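Local atomic coordinates of glucanase (Clostridium thermocellum, PDB entry 5GXX), a protein that probably hydrolyses internal beta-1,4-glucosidic bonds of cellulose, as a cellulosomal endoglucanase of glycoside hydrolase family 9. Residues M253-L256 against A257-T260; F313-A316 against D317-D321; L324-K327 against Y328-A332. The protein carries 1 engineered substitution. One frame throughout, in Å; residues are numbered along the deposited sequence. Where two conformers were deposited one is given.

Contact 1: M253-L256 against A257-T260; sequences MILL and ARAT
Two torsions of Arg-258 set its side chain beside Leu-255: CG runs anti to the backbone N (chi1 -175°), and the chain then bends at chi3 (66°). That bend brings NH2 to 3.5 Å from CD2 of Leu-255, in a plain van der Waals contact, the two side chains running alongside each other. This is the last part of helix 249-260, one of the helices of the (alpha/alpha)6 barrel expected of a family 9 glycoside hydrolase, and the side chains meet one turn apart along it.

Water 1 lies in the guanidinium plane at its edge and bridges the two residues. It accepts from NE of Arg-258 at 2.9 Å and donates to the carbonyl O of Leu-255, also at 2.9 Å. Because that oxygen also receives the amide N of Ala-259 in the regular helical bond, it takes two donors. The far end of the guanidinium is held from elsewhere, with NH2 forming a salt bridge to Glu-74 of helix 58-75. Leu-255 itself turns inward, packing on Trp-203, Thr-206 and Trp-207 of helix 198-212.

Upstream, the amide of Ala-257 bonds to the O of Met-253 at 2.8 Å, and that of Arg-258 reaches Ile-254 O more loosely at 3.2 Å. The pattern closes at Thr-260, whose chi1 of 70° swings OG1 back over the preceding turn. Leu-256 O consequently has two donors from the same residue, arriving from opposite faces of its carbonyl plane: Thr-260 N at 3.0 Å and Thr-260 OG1 at 2.9 Å. The hydroxyl, having given its proton to that carbonyl, in turn accepts from the backbone N of Lys-262.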
loop_
_atom_site.group_PDB
_atom_site.type_symbol
_atom_site.label_atom_id
_atom_site.label_comp_id
_atom_site.label_asym_id
_atom_site.label_seq_id
_atom_site.Cartn_x
_atom_site.Cartn_y
_atom_site.Cartn_z
ATOM N N MET A 253 -47.522 -10.264 34.938
ATOM C CA MET A 253 -48.078 -10.572 36.254
ATOM C C MET A 253 -48.875 -9.382 36.806
ATOM O O MET A 253 -49.949 -9.548 37.405
ATOM C CB MET A 253 -46.981 -11.008 37.234
ATOM C CG MET A 253 -46.243 -12.316 36.863
ATOM S SD MET A 253 -47.272 -13.819 36.843
ATOM C CE MET A 253 -47.213 -14.272 38.574
ATOM N N ILE A 254 -48.363 -8.177 36.567
ATOM C CA ILE A 254 -49.053 -6.956 36.954
ATOM C C ILE A 254 -50.387 -6.832 36.222
ATOM O O ILE A 254 -51.405 -6.544 36.850
ATOM C CB ILE A 254 -48.142 -5.717 36.790
ATOM C CG1 ILE A 254 -47.091 -5.722 37.909
ATOM C CG2 ILE A 254 -48.947 -4.418 36.782
ATOM C CD1 ILE A 254 -45.947 -4.757 37.659
ATOM N N LEU A 255 -50.374 -7.079 34.915
ATOM C CA LEU A 255 -51.594 -7.043 34.124
ATOM C C LEU A 255 -52.582 -8.103 34.597
ATOM O O LEU A 255 -53.783 -7.846 34.626
ATOM C CB LEU A 255 -51.283 -7.236 32.632
ATOM C CG LEU A 255 -50.459 -6.137 31.962
ATOM C CD1 LEU A 255 -50.025 -6.597 30.572
ATOM C CD2 LEU A 255 -51.201 -4.800 31.910
ATOM N N LEU A 256 -52.099 -9.285 34.972
ATOM C CA LEU A 256 -52.978 -10.367 35.426
ATOM C C LEU A 256 -53.519 -10.176 36.842
ATOM O O LEU A 256 -54.591 -10.690 37.173
ATOM C CB LEU A 256 -52.263 -11.713 35.336
ATOM C CG LEU A 256 -52.116 -12.348 33.949
ATOM C CD1 LEU A 256 -51.549 -13.744 34.147
ATOM C CD2 LEU A 256 -53.473 -12.453 33.243
ATOM N N ALA A 257 -52.772 -9.447 37.675
ATOM C CA ALA A 257 -53.266 -9.003 38.977
ATOM C C ALA A 257 -54.467 -8.092 38.778
ATOM O O ALA A 257 -55.499 -8.275 39.427
ATOM C CB ALA A 257 -52.174 -8.263 39.750
ATOM N N ARG A 258 -54.334 -7.116 37.882
ATOM C CA ARG A 258 -55.460 -6.234 37.581
ATOM C C ARG A 258 -56.638 -6.999 36.959
ATOM O O ARG A 258 -57.789 -6.807 37.368
ATOM C CB ARG A 258 -55.011 -5.029 36.753
ATOM C CG ARG A 258 -56.085 -3.989 36.487
ATOM C CD ARG A 258 -55.481 -2.727 35.903
ATOM N NE ARG A 258 -54.919 -2.988 34.576
ATOM C CZ ARG A 258 -54.202 -2.122 33.871
ATOM N NH1 ARG A 258 -53.947 -0.914 34.344
ATOM N NH2 ARG A 258 -53.755 -2.471 32.674
ATOM N N ALA A 259 -56.357 -7.904 36.025
ATOM C CA ALA A 259 -57.422 -8.596 35.286
ATOM C C ALA A 259 -58.221 -9.649 36.054
ATOM O O ALA A 259 -59.442 -9.716 35.894
ATOM C CB ALA A 259 -56.892 -9.184 33.980
ATOM N N THR A 260 -57.555 -10.476 36.857
ATOM C CA THR A 260 -58.233 -11.536 37.605
ATOM C C THR A 260 -58.476 -11.149 39.060
ATOM O O THR A 260 -59.339 -11.730 39.724
ATOM C CB THR A 260 -57.447 -12.865 37.604
ATOM O OG1 THR A 260 -56.261 -12.718 38.398
ATOM C CG2 THR A 260 -57.086 -13.299 36.179
HETATM O O HOH W 1 -54.797 -5.553 33.256
#

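Contact 2: F313-A316 against D317-D321; sequences FVYA and DSIND
Ile-319 folds back onto Tyr-315, and its side chain can be followed atom by atom. CB lies 4.0 Å from the carbonyl O of Tyr-315. Here the chain forks. CG1, placed between the backbone N and the carbonyl carbon (chi1 65°), passes 3.5 Å from Ala-316 O and carries CD1 on to 3.9 Å from CE2 of Tyr-315. The other branch, CG2, sits over one face of the tyrosine ring, displaced toward the rim; it is 3.6 Å from CZ and makes a CH-pi contact with the centroid at 3.9 Å. The two side chains cross at about a right angle. The tyrosine OH bonds to His-266 and Gln-270 of helix 263-276, which probably limits how far the ring can move.

Bonds to residues three back appear as helix 301-318 ends. Asp-317 N still bonds to Phe-313 O, four residues back, at 2.9 Å. Ser-318 N bonds to Tyr-315 O at 3.0 Å, coming from well above the carbonyl plane, and Ile-319 N makes a weak bond to Ala-316 O. OD2 of Asp-317 accepts a hydrogen bond from Tyr-75 OH and forms a salt bridge with Arg-424 NE.

Beyond Ile-319 the chain reaches Asp-321, the N-cap of helix 322-340, whose OD2 bonds to Leu-324 N: a short link between two successive helices of what is probably the family 9 (alpha/alpha)6 barrel.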
loop_
_atom_site.group_PDB
_atom_site.type_symbol
_atom_site.label_atom_id
_atom_site.label_comp_id
_atom_site.label_asym_id
_atom_site.label_seq_id
_atom_site.Cartn_x
_atom_site.Cartn_y
_atom_site.Cartn_z
ATOM N N PHE A 313 -45.606 2.525 38.467
ATOM C CA PHE A 313 -46.712 3.470 38.308
ATOM C C PHE A 313 -48.002 2.714 37.971
ATOM O O PHE A 313 -49.059 2.992 38.545
ATOM C CB PHE A 313 -46.440 4.491 37.189
ATOM C CG PHE A 313 -45.513 5.636 37.545
ATOM C CD1 PHE A 313 -45.642 6.384 38.716
ATOM C CD2 PHE A 313 -44.542 6.023 36.632
ATOM C CE1 PHE A 313 -44.787 7.448 38.992
ATOM C CE2 PHE A 313 -43.702 7.116 36.863
ATOM C CZ PHE A 313 -43.821 7.836 38.050
ATOM N N VAL A 314 -47.935 1.793 37.010
ATOM C CA VAL A 314 -49.127 1.063 36.578
ATOM C C VAL A 314 -49.700 0.257 37.746
ATOM O O VAL A 314 -50.909 0.260 37.987
ATOM C CB VAL A 314 -48.849 0.164 35.350
ATOM C CG1 VAL A 314 -50.056 -0.746 35.065
ATOM C CG2 VAL A 314 -48.537 0.982 34.105
ATOM N N TYR A 315 -48.830 -0.395 38.510
ATOM C CA TYR A 315 -49.283 -1.196 39.629
ATOM C C TYR A 315 -49.866 -0.308 40.732
ATOM O O TYR A 315 -50.962 -0.570 41.234
ATOM C CB TYR A 315 -48.178 -2.108 40.167
ATOM C CG TYR A 315 -48.750 -3.041 41.214
ATOM C CD1 TYR A 315 -49.682 -4.033 40.855
ATOM C CD2 TYR A 315 -48.392 -2.917 42.563
ATOM C CE1 TYR A 315 -50.256 -4.854 41.805
ATOM C CE2 TYR A 315 -48.953 -3.760 43.526
ATOM C CZ TYR A 315 -49.873 -4.725 43.133
ATOM O OH TYR A 315 -50.443 -5.571 44.058
ATOM N N ALA A 316 -49.159 0.754 41.090
ATOM C CA ALA A 316 -49.661 1.673 42.111
ATOM C C ALA A 316 -51.023 2.245 41.728
ATOM O O ALA A 316 -51.912 2.362 42.564
ATOM C CB ALA A 316 -48.667 2.799 42.351
ATOM N N ASP A 317 -51.192 2.610 40.464
ATOM C CA ASP A 317 -52.464 3.166 40.013
ATOM C C ASP A 317 -53.605 2.158 40.031
ATOM O O ASP A 317 -54.777 2.558 39.993
ATOM C CB ASP A 317 -52.315 3.719 38.598
ATOM C CG ASP A 317 -51.621 5.059 38.569
ATOM O OD1 ASP A 317 -51.525 5.705 39.638
ATOM O OD2 ASP A 317 -51.177 5.469 37.477
ATOM N N SER A 318 -53.272 0.871 40.088
ATOM C CA SER A 318 -54.274 -0.192 39.975
ATOM C C SER A 318 -54.712 -0.749 41.327
ATOM O O SER A 318 -55.586 -1.618 41.381
ATOM C CB SER A 318 -53.745 -1.341 39.119
ATOM O OG SER A 318 -52.828 -2.126 39.859
ATOM N N ILE A 319 -54.089 -0.270 42.399
ATOM C CA ILE A 319 -54.389 -0.725 43.752
ATOM C C ILE A 319 -54.874 0.422 44.627
ATOM O O ILE A 319 -54.742 1.591 44.265
ATOM C CB ILE A 319 -53.174 -1.408 44.431
ATOM C CG1 ILE A 319 -52.014 -0.429 44.665
ATOM C CG2 ILE A 319 -52.735 -2.632 43.636
ATOM C CD1 ILE A 319 -50.874 -0.987 45.488
ATOM N N ASN A 320 -55.398 0.072 45.799
ATOM C CA ASN A 320 -55.965 1.052 46.723
ATOM C C ASN A 320 -55.178 1.338 47.998
ATOM O O ASN A 320 -55.355 2.400 48.589
ATOM C CB ASN A 320 -57.394 0.653 47.104
ATOM C CG ASN A 320 -58.358 0.759 45.941
ATOM O OD1 ASN A 320 -58.243 1.649 45.094
ATOM N ND2 ASN A 320 -59.324 -0.152 45.895
ATOM N N ASP A 321 -54.320 0.413 48.421
ATOM C CA ASP A 321 -53.581 0.592 49.666
ATOM C C ASP A 321 -52.709 1.843 49.624
ATOM O O ASP A 321 -51.806 1.947 48.797
ATOM C CB ASP A 321 -52.704 -0.614 50.000
ATOM C CG ASP A 321 -52.124 -0.519 51.403
ATOM O OD1 ASP A 321 -52.904 -0.617 52.375
ATOM O OD2 ASP A 321 -50.907 -0.306 51.556
#

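Contact 3: L324-K327 against Y328-A332; sequences LKQK and YYNFA
Leu-324 O takes the amide of Tyr-328, and the next three residues repeat the step, each carbonyl bonding four residues on. Tyr-328 N to Leu-324 O, Tyr-329 N to Lys-325 O and Asn-330 N to Gln-326 O are each 2.9 Å, while Phe-331 N to Lys-327 O stretches to 3.2 Å. This is regular alpha-helix, part of helix 322-340.

The ring of Tyr-328 has neighbours from both the previous residue and the previous turn. Its CG is anti to the carbonyl carbon (chi1 -60°), which turns the ring back along the helix and leaves CD2 only 3.2 Å from Leu-324 O. Leu-324 runs alongside, its CD2 reaching the phenol OH of Tyr-328 at 3.7 Å. Lys-327 lies alongside as well: a bend at chi3 brings its CE to 3.6 Å from CE1 of Tyr-328. Both polar ends then converge on one partner, Asp-274, which bonds to the tyrosine OH and forms a salt bridge with the lysine NZ.

On the exposed side Gln-326 and Asn-330 run together with their amide planes 11° apart, and CG of Gln-326 packs 3.6 Å from ND2 of Asn-330.

Tyr-328 thus faces helix 263-276, touching Gln-270 and Leu-273, whereas Tyr-329 leans on Arg-424 and Leu-425 of helix 412-429 and Ala-332 rests against helix 301-318.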
loop_
_atom_site.group_PDB
_atom_site.type_symbol
_atom_site.label_atom_id
_atom_site.label_comp_id
_atom_site.label_asym_id
_atom_site.label_seq_id
_atom_site.Cartn_x
_atom_site.Cartn_y
_atom_site.Cartn_z
ATOM N N LEU A 324 -48.725 1.217 50.081
ATOM C CA LEU A 324 -48.154 0.606 48.878
ATOM C C LEU A 324 -48.126 1.579 47.702
ATOM O O LEU A 324 -47.116 1.673 47.002
ATOM C CB LEU A 324 -48.878 -0.692 48.488
ATOM C CG LEU A 324 -48.774 -1.932 49.392
ATOM C CD1 LEU A 324 -49.708 -3.032 48.896
ATOM C CD2 LEU A 324 -47.354 -2.481 49.530
ATOM N N LYS A 325 -49.219 2.306 47.488
ATOM C CA LYS A 325 -49.268 3.290 46.413
ATOM C C LYS A 325 -48.155 4.323 46.537
ATOM O O LYS A 325 -47.468 4.620 45.557
ATOM C CB LYS A 325 -50.624 4.005 46.367
ATOM C CG LYS A 325 -51.727 3.181 45.762
ATOM C CD LYS A 325 -53.100 3.791 46.057
ATOM C CE LYS A 325 -53.482 4.840 45.031
ATOM N NZ LYS A 325 -53.854 4.304 43.688
ATOM N N GLN A 326 -47.970 4.873 47.734
ATOM C CA GLN A 326 -46.940 5.888 47.974
ATOM C C GLN A 326 -45.533 5.320 47.791
ATOM O O GLN A 326 -44.667 5.942 47.157
ATOM C CB GLN A 326 -47.090 6.434 49.392
ATOM C CG GLN A 326 -46.087 7.509 49.759
ATOM C CD GLN A 326 -46.359 8.063 51.138
ATOM O OE1 GLN A 326 -45.783 7.611 52.129
ATOM N NE2 GLN A 326 -47.261 9.034 51.210
ATOM N N LYS A 327 -45.312 4.129 48.335
ATOM C CA LYS A 327 -44.000 3.496 48.213
ATOM C C LYS A 327 -43.659 3.244 46.739
ATOM O O LYS A 327 -42.547 3.521 46.305
ATOM C CB LYS A 327 -43.941 2.196 49.017
ATOM C CG LYS A 327 -42.712 1.333 48.757
ATOM C CD LYS A 327 -42.592 0.118 49.673
ATOM C CE LYS A 327 -43.706 -0.876 49.414
ATOM N NZ LYS A 327 -43.473 -2.102 50.244
ATOM N N TYR A 328 -44.602 2.710 45.967
ATOM C CA TYR A 328 -44.268 2.416 44.573
ATOM C C TYR A 328 -44.186 3.644 43.683
ATOM O O TYR A 328 -43.320 3.701 42.807
ATOM C CB TYR A 328 -45.219 1.368 43.986
ATOM C CG TYR A 328 -45.177 0.053 44.722
ATOM C CD1 TYR A 328 -43.991 -0.484 45.202
ATOM C CD2 TYR A 328 -46.347 -0.672 44.925
ATOM C CE1 TYR A 328 -43.957 -1.685 45.879
ATOM C CE2 TYR A 328 -46.326 -1.870 45.594
ATOM C CZ TYR A 328 -45.143 -2.374 46.081
ATOM O OH TYR A 328 -45.163 -3.579 46.751
ATOM N N TYR A 329 -45.077 4.614 43.903
ATOM C CA TYR A 329 -45.016 5.895 43.197
ATOM C C TYR A 329 -43.689 6.609 43.472
ATOM O O TYR A 329 -43.060 7.111 42.544
ATOM C CB TYR A 329 -46.177 6.811 43.620
ATOM C CG TYR A 329 -46.178 8.163 42.936
ATOM C CD1 TYR A 329 -45.439 9.241 43.446
ATOM C CD2 TYR A 329 -46.904 8.373 41.764
ATOM C CE1 TYR A 329 -45.422 10.483 42.825
ATOM C CE2 TYR A 329 -46.894 9.619 41.141
ATOM C CZ TYR A 329 -46.155 10.667 41.677
ATOM O OH TYR A 329 -46.147 11.891 41.057
ATOM N N ASN A 330 -43.265 6.668 44.733
ATOM C CA ASN A 330 -42.051 7.425 45.062
ATOM C C ASN A 330 -40.827 6.772 44.417
ATOM O O ASN A 330 -39.936 7.460 43.892
ATOM C CB ASN A 330 -41.864 7.466 46.582
ATOM C CG ASN A 330 -42.778 8.468 47.275
ATOM O OD1 ASN A 330 -43.421 9.299 46.629
ATOM N ND2 ASN A 330 -42.808 8.400 48.609
ATOM N N PHE A 331 -40.816 5.437 44.469
ATOM C CA PHE A 331 -39.764 4.700 43.751
ATOM C C PHE A 331 -39.726 5.074 42.270
ATOM O O PHE A 331 -38.664 5.417 41.729
ATOM C CB PHE A 331 -39.936 3.179 43.901
ATOM C CG PHE A 331 -39.212 2.401 42.835
ATOM C CD1 PHE A 331 -37.830 2.259 42.883
ATOM C CD2 PHE A 331 -39.918 1.847 41.763
ATOM C CE1 PHE A 331 -37.160 1.593 41.869
ATOM C CE2 PHE A 331 -39.244 1.194 40.740
ATOM C CZ PHE A 331 -37.866 1.035 40.811
ATOM N N ALA A 332 -40.875 4.985 41.607
ATOM C CA ALA A 332 -40.930 5.227 40.168
ATOM C C ALA A 332 -40.465 6.651 39.835
ATOM O O ALA A 332 -39.605 6.841 38.976
ATOM C CB ALA A 332 -42.363 4.971 39.684
#

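How the contacts relate
The three contacts follow one another along the chain at the periphery of the catalytic domain, with contact 2 in the middle. Its centre is about 11 Å from that of contact 1 and about 9 Å from that of contact 3. Contacts 1 and 2 meet by packing, Arg-258 CD lying 3.9 Å from Ser-318 CB. Contacts 2 and 3 are tied more firmly: NZ of Lys-325 probably hydrogen-bonds to Ile-319 O at 2.9 Å and to Ala-316 O at 3.0 Å, bridging the turn between their helices, while Phe-313 meets Tyr-329. Contacts 1 and 3 do not touch. A bound calcium ion lies about 13 Å from the Met-253 side chain.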